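Local coordinates for acylneuraminate lyase (Mycoplasma synoviae, PDB 4N4P), which belongs to the dihydrodipicolinate synthetase family of TIM-barrel proteins and assembles from four chains, at residues D172-A175 against F176-M180; G218-A221 against I222-A225; F190-D193 against E194-A197. One frame throughout, in Å; residues are numbered along the deposited sequence.

Along the chain the three contacts come in series, contact 1, then contact 3, then contact 2; none nests in or crosses another. Each is local and closes only a turn. Contact 1 is the first turns of helix 173-182, between strands 163-168 and 187-190 of the TIM barrel. Contact 3 is the turn from strand 187-190 into helix 196-201. Contact 2 lies in helix 212-227. Contact 3 joins the other two: L173 and F176 pack on F190, and I223 and A219 pack on L196. Contacts 1 and 2 do not touch; their nearest atoms are about 12 Å apart. Contacts 1 and 3 also reach the second subunit.

Contact 1 (D172-A175 against F176-M180); sequences DLFA and FERLM
The R178 side chain passes over one face of the F174 ring. Its CG makes a CH-pi contact, 4.2 Å from the F174 ring centroid and offset toward the rim. The two residues lie one turn apart at the start of helix 173-182, in a beta-alpha-beta unit of the TIM barrel. F174 has CG anti to its backbone N (chi1 -176°), which swings the ring outward with a slight lean toward the next turn, beside R178. The R178 chain bends at chi2 and chi3, and its guanidinium ends up nearly parallel to the ring, 15° between the planes. E177 runs beside the ring too, with OE1 3.5 Å from F174 CE1.

E177 and R178 form a salt bridge between neighbouring residues. The arginine grips the carboxylate side-on, NE to one oxygen and NH2 to the other. R178 NE lies 2.8 Å from E177 OE1, on its syn side but somewhat out of the carboxylate plane. Both groups have further partners on the second subunit: R178 NH1 pairs with D243 there, and E177 hydrogen-bonds to H239 and N242 there. This pair is therefore part of the subunit interface, and the bonds to both chains should restrict how either group can turn.

D172 is the N-cap of the helix. Its OD1 accepts from A175 N at 2.9 Å, from above the carboxylate plane, and takes a weak bond from F174 N. Backbone bonds follow from E177 N, R178 N and L179 N to the carbonyls four residues back. On another side of the helix, the F176 ring carries M180 CG 3.6 Å above its plane, near the rim. In the salt bridge, R178 NH2 meets the syn lone pair of E177 OE2 at 178°, almost perfectly straight.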
loop_
_atom_site.group_PDB
_atom_site.type_symbol
_atom_site.label_atom_id
_atom_site.label_comp_id
_atom_site.label_asym_id
_atom_site.label_seq_id
_atom_site.Cartn_x
_atom_site.Cartn_y
_atom_site.Cartn_z
ATOM N N ASP A 172 6.197 12.881 -0.789
ATOM C CA ASP A 172 5.615 13.237 0.480
ATOM C C ASP A 172 6.105 14.653 0.832
ATOM O O ASP A 172 7.229 14.831 1.318
ATOM C CB ASP A 172 6.047 12.203 1.516
ATOM C CG ASP A 172 5.509 12.490 2.893
ATOM O OD1 ASP A 172 4.926 13.574 3.103
ATOM O OD2 ASP A 172 5.660 11.624 3.765
ATOM N N LEU A 173 5.272 15.659 0.573
ATOM C CA LEU A 173 5.676 17.031 0.863
ATOM C C LEU A 173 5.553 17.408 2.339
ATOM O O LEU A 173 6.143 18.399 2.758
ATOM C CB LEU A 173 4.960 18.031 -0.023
ATOM C CG LEU A 173 5.250 17.787 -1.527
ATOM C CD1 LEU A 173 4.672 18.885 -2.335
ATOM C CD2 LEU A 173 6.726 17.677 -1.832
ATOM N N PHE A 174 4.843 16.597 3.119
ATOM C CA PHE A 174 4.771 16.820 4.565
ATOM C C PHE A 174 6.115 16.420 5.186
ATOM O O PHE A 174 6.701 17.188 5.934
ATOM C CB PHE A 174 3.589 16.054 5.193
ATOM C CG PHE A 174 3.396 16.317 6.656
ATOM C CD1 PHE A 174 3.564 17.588 7.184
ATOM C CD2 PHE A 174 3.028 15.290 7.518
ATOM C CE1 PHE A 174 3.372 17.836 8.534
ATOM C CE2 PHE A 174 2.825 15.536 8.903
ATOM C CZ PHE A 174 3.013 16.808 9.397
ATOM N N ALA A 175 6.627 15.236 4.842
ATOM C CA ALA A 175 7.943 14.845 5.355
ATOM C C ALA A 175 9.003 15.860 4.957
ATOM O O ALA A 175 9.919 16.120 5.738
ATOM C CB ALA A 175 8.337 13.439 4.879
ATOM N N PHE A 176 8.878 16.436 3.757
ATOM C CA PHE A 176 9.824 17.436 3.298
ATOM C C PHE A 176 9.747 18.660 4.202
ATOM O O PHE A 176 10.764 19.212 4.649
ATOM C CB PHE A 176 9.573 17.861 1.844
ATOM C CG PHE A 176 10.558 18.902 1.363
ATOM C CD1 PHE A 176 11.917 18.599 1.286
ATOM C CD2 PHE A 176 10.140 20.198 1.067
ATOM C CE1 PHE A 176 12.865 19.568 0.885
ATOM C CE2 PHE A 176 11.070 21.176 0.643
ATOM C CZ PHE A 176 12.431 20.855 0.556
ATOM N N GLU A 177 8.520 19.067 4.496
ATOM C CA GLU A 177 8.304 20.255 5.311
ATOM C C GLU A 177 8.917 20.025 6.699
ATOM O O GLU A 177 9.580 20.905 7.241
ATOM C CB GLU A 177 6.805 20.574 5.411
ATOM C CG GLU A 177 6.488 21.766 6.312
ATOM C CD GLU A 177 6.342 21.367 7.779
ATOM O OE1 GLU A 177 5.861 20.249 8.061
ATOM O OE2 GLU A 177 6.715 22.167 8.658
ATOM N N ARG A 178 8.703 18.831 7.250
ATOM C CA ARG A 178 9.241 18.480 8.571
ATOM C C ARG A 178 10.764 18.515 8.589
ATOM O O ARG A 178 11.355 18.965 9.581
ATOM C CB ARG A 178 8.755 17.089 9.009
ATOM C CG ARG A 178 7.237 16.940 9.214
ATOM C CD ARG A 178 6.757 17.602 10.534
ATOM N NE ARG A 178 6.682 19.062 10.443
ATOM C CZ ARG A 178 6.579 19.887 11.490
ATOM N NH1 ARG A 178 6.520 19.398 12.738
ATOM N NH2 ARG A 178 6.551 21.196 11.287
ATOM N N LEU A 179 11.399 18.005 7.526
ATOM C CA LEU A 179 12.864 18.051 7.411
ATOM C C LEU A 179 13.373 19.482 7.377
ATOM O O LEU A 179 14.352 19.820 8.058
ATOM C CB LEU A 179 13.337 17.329 6.145
ATOM C CG LEU A 179 13.218 15.813 6.239
ATOM C CD1 LEU A 179 13.484 15.130 4.854
ATOM C CD2 LEU A 179 14.157 15.281 7.342
ATOM N N MET A 180 12.689 20.320 6.597
ATOM C CA MET A 180 13.093 21.710 6.463
ATOM C C MET A 180 12.962 22.432 7.803
ATOM O O MET A 180 13.792 23.286 8.128
ATOM C CB MET A 180 12.259 22.412 5.383
ATOM C CG MET A 180 12.586 21.930 3.960
ATOM S SD MET A 180 14.284 22.196 3.431
ATOM C CE MET A 180 14.264 23.956 3.173
#

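Contact 2 (G218-A221 against I222-A225); sequences GANA and IIKA
Chi1 of -84° at N220 and -65° at I223 places N220 CG and I223 CG1 beside their own backbone N; I223 CG1 leans back toward the preceding turn of helix 212-227. I223 then extends through CG1, with chi2 near 180°, and carries CD1 to the amide of N220. The contact is N220 ND2 to I223 CD1 at 3.9 Å. The two side chains cross obliquely. A methyl meets an amide nitrogen here, and the touch is van der Waals in kind.

The other side chains of the second turn rest on carbonyls of the first. I222 CB lies 3.4 Å from A219 O, and its CG1 passes near G218 O. K224 takes the same first torsion and sets its CG 3.3 Å from N220 O before the chain bends away. A225 CB sits over A221 O.

Regular alpha-helical bonds hold this frame. K224 N gives to N220 O at 2.8 Å, and A225 N gives to A221 O at 3.0 Å. I223 N bonds to A219 O in the carbonyl plane. I222 N is held less firmly, with weak bonds to both G218 O and A219 O.

A219, I222, I223 and A225 face neighbouring elements. A219 and I223 meet L10 of barrel strand 9-12, while I222 and A225 pack on helix 231-248. N220 also touches L10. K224 is exposed, and its NZ has a long, weak ion pair with E227. The pattern is consistent with an amphipathic helix: cohesion within the turn comes from the backbone, while the isoleucines supply apolar surface to neighbouring elements.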
loop_
_atom_site.group_PDB
_atom_site.type_symbol
_atom_site.label_atom_id
_atom_site.label_comp_id
_atom_site.label_asym_id
_atom_site.label_seq_id
_atom_site.Cartn_x
_atom_site.Cartn_y
_atom_site.Cartn_z
ATOM N N GLY A 218 11.718 26.016 -18.980
ATOM C CA GLY A 218 10.350 25.909 -18.437
ATOM C C GLY A 218 10.384 25.832 -16.921
ATOM O O GLY A 218 9.542 26.440 -16.242
ATOM N N ALA A 219 11.410 25.177 -16.391
ATOM C CA ALA A 219 11.571 25.087 -14.923
ATOM C C ALA A 219 12.039 26.419 -14.324
ATOM O O ALA A 219 11.503 26.888 -13.281
ATOM C CB ALA A 219 12.540 23.941 -14.560
ATOM N N ASN A 220 13.006 27.053 -14.990
ATOM C CA ASN A 220 13.448 28.378 -14.570
ATOM C C ASN A 220 12.330 29.392 -14.619
ATOM O O ASN A 220 12.287 30.280 -13.772
ATOM C CB ASN A 220 14.645 28.883 -15.399
ATOM C CG ASN A 220 15.967 28.372 -14.870
ATOM O OD1 ASN A 220 16.872 27.978 -15.646
ATOM N ND2 ASN A 220 16.099 28.368 -13.562
ATOM N N ALA A 221 11.402 29.237 -15.566
ATOM C CA ALA A 221 10.306 30.187 -15.667
ATOM C C ALA A 221 9.485 30.135 -14.387
ATOM O O ALA A 221 9.021 31.174 -13.900
ATOM C CB ALA A 221 9.429 29.920 -16.920
ATOM N N ILE A 222 9.319 28.935 -13.848
ATOM C CA ILE A 222 8.568 28.756 -12.591
ATOM C C ILE A 222 9.321 29.429 -11.430
ATOM O O ILE A 222 8.742 30.188 -10.655
ATOM C CB ILE A 222 8.311 27.268 -12.269
ATOM C CG1 ILE A 222 7.367 26.641 -13.309
ATOM C CG2 ILE A 222 7.690 27.103 -10.875
ATOM C CD1 ILE A 222 7.463 25.131 -13.298
ATOM N N ILE A 223 10.615 29.174 -11.348
ATOM C CA ILE A 223 11.425 29.757 -10.276
ATOM C C ILE A 223 11.374 31.284 -10.361
ATOM O O ILE A 223 11.164 31.965 -9.345
ATOM C CB ILE A 223 12.885 29.278 -10.348
ATOM C CG1 ILE A 223 12.944 27.762 -10.096
ATOM C CG2 ILE A 223 13.748 30.073 -9.301
ATOM C CD1 ILE A 223 14.310 27.106 -10.333
ATOM N N LYS A 224 11.555 31.817 -11.562
ATOM C CA LYS A 224 11.552 33.293 -11.727
ATOM C C LYS A 224 10.194 33.892 -11.360
ATOM O O LYS A 224 10.131 34.919 -10.670
ATOM C CB LYS A 224 11.996 33.710 -13.129
ATOM C CG LYS A 224 13.452 33.305 -13.459
ATOM C CD LYS A 224 14.491 33.696 -12.366
ATOM C CE LYS A 224 15.006 35.116 -12.566
ATOM N NZ LYS A 224 16.413 35.314 -12.050
ATOM N N ALA A 225 9.117 33.241 -11.783
ATOM C CA ALA A 225 7.764 33.696 -11.412
ATOM C C ALA A 225 7.542 33.648 -9.896
ATOM O O ALA A 225 6.942 34.559 -9.314
ATOM C CB ALA A 225 6.665 32.857 -12.161
#

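Contact 3 (F190-D193 against E194-A197); sequences FAWD and EALA
A195 CB sits over one face of the W192 indole, 3.3 Å above its plane and offset toward the rim. It makes a CH-pi contact, 3.8 Å from the centroid of the six-membered ring. E194 comes instead to the edge of the same indole. Its carboxylate is turned 68° from the ring, and OE1 accepts from W192 NE1 at 2.9 Å. The carboxylate oxygen is met on its anti side. W192 holds CG anti to the backbone N (chi1 -179°), so that the indole reaches over the turn that follows. A methyl at one face and a hydrogen bond at the edge, tilted 18° from the ring plane, limit the turning of the indole.

F190 approaches A195 differently. The methyl lies at the edge of the phenyl ring, in its plane, with F190 CE2 to A195 CB at 4.0 Å. A195 CB thus touches two aromatic rings, one at its face and the other at its edge. The backbone closes the turn through A195 N to W192 O at 2.9 Å, and L196 N adds a weak bond to D193 O. D193 turns its carboxylate elsewhere, where OD2 bonds to T211.

This turn leads from strand 187-190 of the barrel into helix 196-201, with A195 at the N-cap position. F174 of the second subunit packs on both W192 and E194. Within the chain, L196 meets Y212 of helix 212-227 and F207 of strand 206-209, while E194 lies against V245 and L246 of helix 231-248.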
loop_
_atom_site.group_PDB
_atom_site.type_symbol
_atom_site.label_atom_id
_atom_site.label_comp_id
_atom_site.label_asym_id
_atom_site.label_seq_id
_atom_site.Cartn_x
_atom_site.Cartn_y
_atom_site.Cartn_z
ATOM N N PHE A 190 15.910 19.369 -3.938
ATOM C CA PHE A 190 14.543 18.881 -4.162
ATOM C C PHE A 190 14.458 18.137 -5.517
ATOM O O PHE A 190 14.769 18.703 -6.561
ATOM C CB PHE A 190 13.564 20.048 -4.090
ATOM C CG PHE A 190 12.136 19.628 -4.002
ATOM C CD1 PHE A 190 11.581 19.253 -2.775
ATOM C CD2 PHE A 190 11.345 19.576 -5.146
ATOM C CE1 PHE A 190 10.251 18.837 -2.694
ATOM C CE2 PHE A 190 10.003 19.187 -5.078
ATOM C CZ PHE A 190 9.454 18.812 -3.860
ATOM N N ALA A 191 14.048 16.871 -5.487
ATOM C CA ALA A 191 14.175 16.007 -6.656
ATOM C C ALA A 191 12.831 15.466 -7.146
ATOM O O ALA A 191 12.762 14.395 -7.742
ATOM C CB ALA A 191 15.172 14.875 -6.399
ATOM N N TRP A 192 11.763 16.217 -6.936
ATOM C CA TRP A 192 10.474 15.828 -7.514
ATOM C C TRP A 192 10.002 16.933 -8.463
ATOM O O TRP A 192 9.425 17.926 -8.046
ATOM C CB TRP A 192 9.443 15.476 -6.429
ATOM C CG TRP A 192 8.091 15.031 -7.006
ATOM C CD1 TRP A 192 7.861 14.452 -8.220
ATOM C CD2 TRP A 192 6.815 15.143 -6.367
ATOM N NE1 TRP A 192 6.497 14.190 -8.382
ATOM C CE2 TRP A 192 5.843 14.592 -7.252
ATOM C CE3 TRP A 192 6.397 15.635 -5.129
ATOM C CZ2 TRP A 192 4.489 14.535 -6.931
ATOM C CZ3 TRP A 192 5.041 15.588 -4.816
ATOM C CH2 TRP A 192 4.109 15.046 -5.716
ATOM N N ASP A 193 10.322 16.744 -9.751
ATOM C CA ASP A 193 10.181 17.777 -10.766
ATOM C C ASP A 193 8.756 18.326 -10.823
ATOM O O ASP A 193 8.542 19.539 -11.006
ATOM C CB ASP A 193 10.538 17.212 -12.163
ATOM C CG ASP A 193 11.918 16.538 -12.209
ATOM O OD1 ASP A 193 12.301 15.910 -11.214
ATOM O OD2 ASP A 193 12.603 16.624 -13.255
ATOM N N GLU A 194 7.781 17.432 -10.680
ATOM C CA GLU A 194 6.376 17.855 -10.775
ATOM C C GLU A 194 5.895 18.722 -9.599
ATOM O O GLU A 194 4.758 19.191 -9.577
ATOM C CB GLU A 194 5.488 16.627 -10.908
ATOM C CG GLU A 194 5.780 15.837 -12.166
ATOM C CD GLU A 194 5.285 14.388 -12.086
ATOM O OE1 GLU A 194 5.207 13.820 -10.960
ATOM O OE2 GLU A 194 4.958 13.828 -13.161
ATOM N N ALA A 195 6.761 18.934 -8.624
ATOM C CA ALA A 195 6.354 19.701 -7.452
ATOM C C ALA A 195 7.311 20.830 -7.169
ATOM O O ALA A 195 7.427 21.284 -6.022
ATOM C CB ALA A 195 6.235 18.786 -6.245
ATOM N N LEU A 196 7.994 21.286 -8.221
ATOM C CA LEU A 196 9.024 22.317 -8.097
ATOM C C LEU A 196 8.558 23.507 -7.254
ATOM O O LEU A 196 9.239 23.918 -6.282
ATOM C CB LEU A 196 9.469 22.782 -9.501
ATOM C CG LEU A 196 10.840 23.489 -9.558
ATOM C CD1 LEU A 196 11.400 23.475 -10.989
ATOM C CD2 LEU A 196 10.793 24.923 -9.078
ATOM N N ALA A 197 7.417 24.076 -7.637
ATOM C CA ALA A 197 6.905 25.276 -6.975
ATOM C C ALA A 197 6.495 24.985 -5.536
ATOM O O ALA A 197 6.639 25.831 -4.658
ATOM C CB ALA A 197 5.746 25.860 -7.758
#